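Local coordinates for protein succinyl-CoA ligase (ADP-forming) subunit alpha (Methanosaeta concilii, PDB 6HXI) that binds coenzyme A in its N-terminal part and joins a nucleotide-binding-type region related to CoA ligases to a helical region related to citrate synthase, at residues F31-K36 and A56-K61; N153-G156 and N160-A163. All coordinates share one frame; numbering follows the deposited sequence.

Contact 1. Residues F31-K36 and A56-K61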
ATOM      1  N   PHE B  31      19.355 -42.157  -6.564  1.00 38.88           N
ATOM      2  CA  PHE B  31      20.122 -43.405  -6.521  1.00 39.56           C
ATOM      3  C   PHE B  31      20.029 -44.030  -5.125  1.00 42.71           C
ATOM      4  O   PHE B  31      19.754 -45.211  -5.012  1.00 42.06           O
ATOM      5  CB  PHE B  31      21.589 -43.151  -6.905  1.00 40.34           C
ATOM      6  CG  PHE B  31      22.409 -44.411  -7.052  1.00 42.25           C
ATOM      7  CD1 PHE B  31      22.105 -45.354  -8.035  1.00 45.04           C
ATOM      8  CD2 PHE B  31      23.481 -44.663  -6.207  1.00 44.03           C
ATOM      9  CE1 PHE B  31      22.879 -46.519  -8.181  1.00 45.71           C
ATOM     10  CE2 PHE B  31      24.244 -45.840  -6.344  1.00 47.18           C
ATOM     11  CZ  PHE B  31      23.941 -46.749  -7.336  1.00 45.39           C
ATOM     12  N   ASP B  32      20.180 -43.212  -4.075  1.00 39.63           N
ATOM     13  CA  ASP B  32      20.067 -43.650  -2.695  1.00 41.14           C
ATOM     14  C   ASP B  32      18.688 -44.268  -2.472  1.00 45.10           C
ATOM     15  O   ASP B  32      18.593 -45.349  -1.908  1.00 45.94           O
ATOM     16  CB  ASP B  32      20.282 -42.465  -1.733  1.00 42.93           C
ATOM     17  CG  ASP B  32      21.590 -41.719  -1.890  1.00 57.22           C
ATOM     18  OD1 ASP B  32      22.590 -42.344  -2.337  1.00 59.53           O
ATOM     19  OD2 ASP B  32      21.624 -40.518  -1.558  1.00 63.04           O
ATOM     20  N   TYR B  33      17.631 -43.616  -2.988  1.00 40.29           N
ATOM     21  CA  TYR B  33      16.271 -44.120  -2.895  1.00 40.43           C
ATOM     22  C   TYR B  33      16.091 -45.522  -3.579  1.00 47.52           C
ATOM     23  O   TYR B  33      15.601 -46.441  -2.920  1.00 49.41           O
ATOM     24  CB  TYR B  33      15.270 -43.090  -3.442  1.00 38.68           C
ATOM     25  CG  TYR B  33      13.842 -43.528  -3.258  1.00 37.55           C
ATOM     26  CD1 TYR B  33      13.211 -43.403  -2.025  1.00 40.25           C
ATOM     27  CD2 TYR B  33      13.126 -44.092  -4.307  1.00 38.70           C
ATOM     28  CE1 TYR B  33      11.899 -43.850  -1.837  1.00 44.49           C
ATOM     29  CE2 TYR B  33      11.816 -44.531  -4.137  1.00 41.01           C
ATOM     30  CZ  TYR B  33      11.210 -44.415  -2.897  1.00 51.39           C
ATOM     31  OH  TYR B  33       9.920 -44.837  -2.733  1.00 57.49           O
ATOM     32  N   VAL B  34      16.485 -45.665  -4.873  1.00 43.02           N
ATOM     33  CA  VAL B  34      16.352 -46.915  -5.634  1.00 44.79           C
ATOM     34  C   VAL B  34      17.250 -48.045  -5.078  1.00 52.13           C
ATOM     35  O   VAL B  34      16.943 -49.205  -5.300  1.00 54.43           O
ATOM     36  CB  VAL B  34      16.510 -46.766  -7.174  1.00 47.73           C
ATOM     37  CG1 VAL B  34      15.399 -45.911  -7.775  1.00 45.93           C
ATOM     38  CG2 VAL B  34      17.890 -46.249  -7.569  1.00 46.82           C
ATOM     39  N   CYS B  35      18.321 -47.703  -4.329  1.00 48.44           N
ATOM     40  CA  CYS B  35      19.232 -48.655  -3.681  1.00 48.52           C
ATOM     41  C   CYS B  35      18.724 -49.107  -2.328  1.00 52.40           C
ATOM     42  O   CYS B  35      19.352 -49.956  -1.688  1.00 50.93           O
ATOM     43  CB  CYS B  35      20.631 -48.063  -3.573  1.00 47.72           C
ATOM     44  SG  CYS B  35      21.450 -47.863  -5.166  1.00 50.67           S
ATOM     45  N   LYS B  36      17.601 -48.507  -1.882  1.00 50.61           N
ATOM     46  CA  LYS B  36      16.928 -48.788  -0.613  1.00 52.56           C
ATOM     47  C   LYS B  36      17.787 -48.371   0.582  1.00 57.32           C
ATOM     48  O   LYS B  36      17.707 -48.996   1.641  1.00 60.40           O
ATOM     49  CB  LYS B  36      16.455 -50.269  -0.521  1.00 56.99           C
ATOM     50  CG  LYS B  36      15.535 -50.702  -1.657  1.00 75.10           C
ATOM     51  CD  LYS B  36      14.807 -52.001  -1.328  1.00 91.53           C
ATOM     52  CE  LYS B  36      13.332 -51.941  -1.679  1.00105.42           C
ATOM     53  NZ  LYS B  36      12.573 -50.956  -0.845  1.00112.01           N
ATOM     54  N   ALA B  56      14.709 -31.131  -1.869  1.00 31.48           N
ATOM     55  CA  ALA B  56      14.817 -32.129  -2.926  1.00 29.98           C
ATOM     56  C   ALA B  56      13.871 -33.288  -2.608  1.00 37.22           C
ATOM     57  O   ALA B  56      13.271 -33.323  -1.528  1.00 40.72           O
ATOM     58  CB  ALA B  56      16.251 -32.635  -3.006  1.00 29.52           C
ATOM     59  N   PHE B  57      13.760 -34.242  -3.523  1.00 31.35           N
ATOM     60  CA  PHE B  57      12.941 -35.433  -3.342  1.00 31.57           C
ATOM     61  C   PHE B  57      13.728 -36.611  -2.786  1.00 39.91           C
ATOM     62  O   PHE B  57      14.889 -36.824  -3.141  1.00 38.39           O
ATOM     63  CB  PHE B  57      12.376 -35.901  -4.694  1.00 31.38           C
ATOM     64  CG  PHE B  57      11.163 -35.180  -5.197  1.00 31.26           C
ATOM     65  CD1 PHE B  57       9.939 -35.300  -4.540  1.00 33.82           C
ATOM     66  CD2 PHE B  57      11.232 -34.385  -6.333  1.00 31.29           C
ATOM     67  CE1 PHE B  57       8.802 -34.668  -5.034  1.00 34.59           C
ATOM     68  CE2 PHE B  57      10.091 -33.751  -6.823  1.00 34.27           C
ATOM     69  CZ  PHE B  57       8.885 -33.890  -6.162  1.00 33.27           C
ATOM     70  N   TRP B  58      13.020 -37.446  -2.012  1.00 39.90           N
ATOM     71  CA  TRP B  58      13.405 -38.761  -1.508  1.00 40.91           C
ATOM     72  C   TRP B  58      12.249 -39.634  -2.016  1.00 41.76           C
ATOM     73  O   TRP B  58      11.227 -39.756  -1.356  1.00 42.01           O
ATOM     74  CB  TRP B  58      13.484 -38.773   0.026  1.00 40.98           C
ATOM     75  CG  TRP B  58      13.925 -40.100   0.567  1.00 43.70           C
ATOM     76  CD1 TRP B  58      13.144 -41.044   1.169  1.00 48.30           C
ATOM     77  CD2 TRP B  58      15.238 -40.660   0.480  1.00 43.51           C
ATOM     78  NE1 TRP B  58      13.904 -42.144   1.502  1.00 49.38           N
ATOM     79  CE2 TRP B  58      15.199 -41.925   1.107  1.00 49.69           C
ATOM     80  CE3 TRP B  58      16.459 -40.194  -0.023  1.00 44.49           C
ATOM     81  CZ2 TRP B  58      16.330 -42.738   1.221  1.00 49.61           C
ATOM     82  CZ3 TRP B  58      17.586 -40.989   0.108  1.00 46.68           C
ATOM     83  CH2 TRP B  58      17.515 -42.251   0.705  1.00 48.66           C
ATOM     84  N   GLY B  59      12.355 -40.073  -3.254  1.00 38.34           N
ATOM     85  CA  GLY B  59      11.290 -40.809  -3.931  1.00 39.75           C
ATOM     86  C   GLY B  59      10.243 -39.814  -4.398  1.00 44.16           C
ATOM     87  O   GLY B  59      10.488 -39.045  -5.330  1.00 43.66           O
ATOM     88  N   THR B  60       9.115 -39.771  -3.681  1.00 40.55           N
ATOM     89  CA  THR B  60       8.001 -38.854  -3.906  1.00 40.28           C
ATOM     90  C   THR B  60       7.857 -37.932  -2.698  1.00 43.93           C
ATOM     91  O   THR B  60       6.986 -37.070  -2.695  1.00 43.30           O
ATOM     92  CB  THR B  60       6.670 -39.628  -4.094  1.00 55.38           C
ATOM     93  OG1 THR B  60       6.377 -40.402  -2.931  1.00 60.71           O
ATOM     94  CG2 THR B  60       6.671 -40.516  -5.295  1.00 54.96           C
ATOM     95  N   LYS B  61       8.672 -38.153  -1.656  1.00 40.13           N
ATOM     96  CA  LYS B  61       8.642 -37.395  -0.408  1.00 40.69           C
ATOM     97  C   LYS B  61       9.721 -36.306  -0.470  1.00 43.28           C
ATOM     98  O   LYS B  61      10.858 -36.599  -0.796  1.00 42.81           O
ATOM     99  CB  LYS B  61       8.892 -38.355   0.787  1.00 43.30           C
ATOM    100  CG  LYS B  61       8.830 -37.710   2.173  1.00 59.07           C
ATOM    101  CD  LYS B  61       9.318 -38.648   3.278  1.00 61.13           C
ATOM    102  CE  LYS B  61      10.766 -38.433   3.635  1.00 59.13           C
ATOM    103  NZ  LYS B  61      11.339 -39.561   4.430  1.00 71.62           N
TER

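Contact 2. Residues N153-G156 and N160-A163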
ATOM      1  N   ASN B 153      26.666 -36.769 -10.982  1.00 39.16           N
ATOM      2  CA  ASN B 153      25.947 -37.226 -12.180  1.00 38.40           C
ATOM      3  C   ASN B 153      26.362 -38.594 -12.701  1.00 43.15           C
ATOM      4  O   ASN B 153      25.828 -39.025 -13.728  1.00 42.83           O
ATOM      5  CB  ASN B 153      26.097 -36.202 -13.287  1.00 34.63           C
ATOM      6  CG  ASN B 153      25.457 -34.869 -12.954  1.00 49.58           C
ATOM      7  OD1 ASN B 153      24.268 -34.783 -12.700  1.00 41.75           O
ATOM      8  ND2 ASN B 153      26.225 -33.789 -13.041  1.00 39.42           N
ATOM      9  N   THR B 154      27.302 -39.286 -12.029  1.00 39.67           N
ATOM     10  CA  THR B 154      27.760 -40.600 -12.514  1.00 39.24           C
ATOM     11  C   THR B 154      26.602 -41.550 -12.773  1.00 44.77           C
ATOM     12  O   THR B 154      25.784 -41.785 -11.879  1.00 42.39           O
ATOM     13  CB  THR B 154      28.778 -41.205 -11.582  1.00 38.40           C
ATOM     14  OG1 THR B 154      29.826 -40.265 -11.402  1.00 34.68           O
ATOM     15  CG2 THR B 154      29.338 -42.524 -12.102  1.00 42.27           C
ATOM     16  N   ALA B 155      26.553 -42.083 -14.014  1.00 43.45           N
ATOM     17  CA  ALA B 155      25.593 -43.066 -14.543  1.00 43.76           C
ATOM     18  C   ALA B 155      24.220 -42.490 -14.929  1.00 46.17           C
ATOM     19  O   ALA B 155      23.280 -43.245 -15.143  1.00 45.22           O
ATOM     20  CB  ALA B 155      25.441 -44.258 -13.611  1.00 45.25           C
ATOM     21  N   GLY B 156      24.146 -41.173 -15.079  1.00 43.49           N
ATOM     22  CA  GLY B 156      23.004 -40.458 -15.632  1.00 43.18           C
ATOM     23  C   GLY B 156      21.635 -40.624 -15.030  1.00 47.45           C
ATOM     24  O   GLY B 156      21.440 -40.386 -13.837  1.00 48.34           O
ATOM     25  N   ASN B 160      18.495 -45.251 -16.884  1.00 46.99           N
ATOM     26  CA  ASN B 160      19.796 -45.833 -17.199  1.00 46.33           C
ATOM     27  C   ASN B 160      20.326 -46.653 -16.019  1.00 48.84           C
ATOM     28  O   ASN B 160      20.838 -47.747 -16.246  1.00 48.70           O
ATOM     29  CB  ASN B 160      20.796 -44.752 -17.623  1.00 44.15           C
ATOM     30  CG  ASN B 160      22.142 -45.307 -17.989  1.00 54.89           C
ATOM     31  OD1 ASN B 160      22.319 -46.032 -18.975  1.00 48.80           O
ATOM     32  ND2 ASN B 160      23.102 -45.059 -17.143  1.00 47.71           N
ATOM     33  N   ILE B 161      20.164 -46.165 -14.766  1.00 44.20           N
ATOM     34  CA  ILE B 161      20.586 -46.909 -13.566  1.00 43.69           C
ATOM     35  C   ILE B 161      19.859 -48.248 -13.488  1.00 49.93           C
ATOM     36  O   ILE B 161      20.501 -49.278 -13.250  1.00 50.15           O
ATOM     37  CB  ILE B 161      20.460 -46.053 -12.271  1.00 45.08           C
ATOM     38  CG1 ILE B 161      21.660 -45.130 -12.139  1.00 44.33           C
ATOM     39  CG2 ILE B 161      20.267 -46.897 -10.986  1.00 45.38           C
ATOM     40  CD1 ILE B 161      21.246 -43.811 -11.886  1.00 57.32           C
ATOM     41  N   ILE B 162      18.531 -48.233 -13.752  1.00 47.67           N
ATOM     42  CA  ILE B 162      17.681 -49.427 -13.762  1.00 47.96           C
ATOM     43  C   ILE B 162      18.076 -50.359 -14.910  1.00 53.72           C
ATOM     44  O   ILE B 162      18.343 -51.543 -14.663  1.00 54.57           O
ATOM     45  CB  ILE B 162      16.172 -49.052 -13.755  1.00 50.31           C
ATOM     46  CG1 ILE B 162      15.778 -48.412 -12.403  1.00 49.56           C
ATOM     47  CG2 ILE B 162      15.317 -50.273 -14.048  1.00 52.51           C
ATOM     48  CD1 ILE B 162      14.523 -47.521 -12.430  1.00 60.80           C
ATOM     49  N   ALA B 163      18.167 -49.823 -16.148  1.00 51.05           N
ATOM     50  CA  ALA B 163      18.534 -50.610 -17.349  1.00 52.47           C
ATOM     51  C   ALA B 163      19.906 -51.275 -17.239  1.00 55.28           C
ATOM     52  O   ALA B 163      20.108 -52.354 -17.795  1.00 56.58           O
ATOM     53  CB  ALA B 163      18.485 -49.732 -18.594  1.00 52.94           C
TER

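Contact 1. Residues F31-K36 and A56-K61
Tyr33 and Trp58 both swing CG anti to the backbone N (chi1 -175° and -178°), which brings the two rings together between the end of helix 22-34 and the tip of a beta hairpin with a two-residue loop. The hairpin joins strands 52-58 and 61-68 at the margin of the Rossmann-like sheet, and its type II' turn runs from Trp58 to Lys61. A reciprocal backbone pair closes this turn: Trp58 N to Lys61 O at 2.6 Å and Lys61 N to Trp58 O at 3.0 Å.

The aromatic pair is T-shaped. Tyr33 presents an edge to the indole face, with the planes at 86° and the centroid of the Tyr33 ring 5.2 Å from that of the five-membered ring of Trp58. The phenol also offers a face to the turn: Gly59 CA sits 3.5 Å from the Tyr33 ring centroid, almost exactly on the ring normal, a CH-pi contact. Lacking a side chain, Gly59 can hold its positive phi and bring its CA over the centre of the phenol ring.

At the six-membered end of the indole, Asp32 CB approaches obliquely, 3.6 Å from Trp58 CZ3, while Asp32 OD2 is hydrogen-bonded to Ser41 OG. Gly59 O accepts a bond from Arg350 NH1 of the second subunit, another copy of this protein, so the turn also touches the neighbouring subunit. Tyr33 CD1 is the ring atom nearest to two atoms of the turn, 3.7 Å from Gly59 N and 3.8 Å from Trp58 NE1.

Contact 2. Residues N153-G156 and N160-A163
A type II beta turn, Asn153 to Gly156, leads from strand 149-150 toward helix 158-163, and its third residue, Ala155, is fastened to the first turn of that helix. The evidence for the turn is the Gly156 N to Asn153 O bond of 3.0 Å together with the positive phi of Ala155.

With chi1 at -179°, the Asn160 side chain extends away from its own N and sets the amide beside the turn. Its ND2 donates to Ala155 O over 2.7 Å with an N-H...O angle of 157°, a short and fairly straight bond. The oxygen lies nearly in the amide plane of Asn160, but the donor stands above the plane of the Ala155 carbonyl, 47° out of it. ND2 has a second acceptor, Asn183 OD1 of helix 179-192, so the amide joins turn and helix 158-163 to a further helix.

Ile161 adds an apolar contact, its CG1 passing Ala155 CB at 4.2 Å. Its CD1 lies against two carbonyl oxygens, 3.9 Å from both Ala155 O and Gly156 O. The latter oxygen takes a hydrogen bond from Arg150 NH1, as does Thr154 O.

The start of the turn lies against residues of the coenzyme A pocket: Asn153 packs on Phe87 and Thr154 on Val141. From outside the chain, Asn344 OD1 of the citrate lyase chain accepts a bond from Ala155 N. Since every touching residue is buried, the two acceptors bonded by ND2 probably fix the rotation of the amide, which in turn meets the polar needs of Ala155 O.

Overall arrangement
Contacts 1 and 2 lie about 14 Å apart between centres and meet through helix 22-34: Phe31 CD1 is 3.8 Å from Ile161 CG2, and Val34 packs on the same methyl. One flank of this helix therefore faces the hairpin turn within residues 56-61, while Phe31 and Val34 connect it to helix 158-163. Contact 1 is only partly buried, at the margin of its sheet, and relies on ring faces, ring edges and a glycine backbone. Contact 2 is wholly buried and is built round a side-chain-to-backbone hydrogen bond with aliphatic cover. Both also reach other chains: contact 1 a copy of this protein, contact 2 the citrate lyase chain.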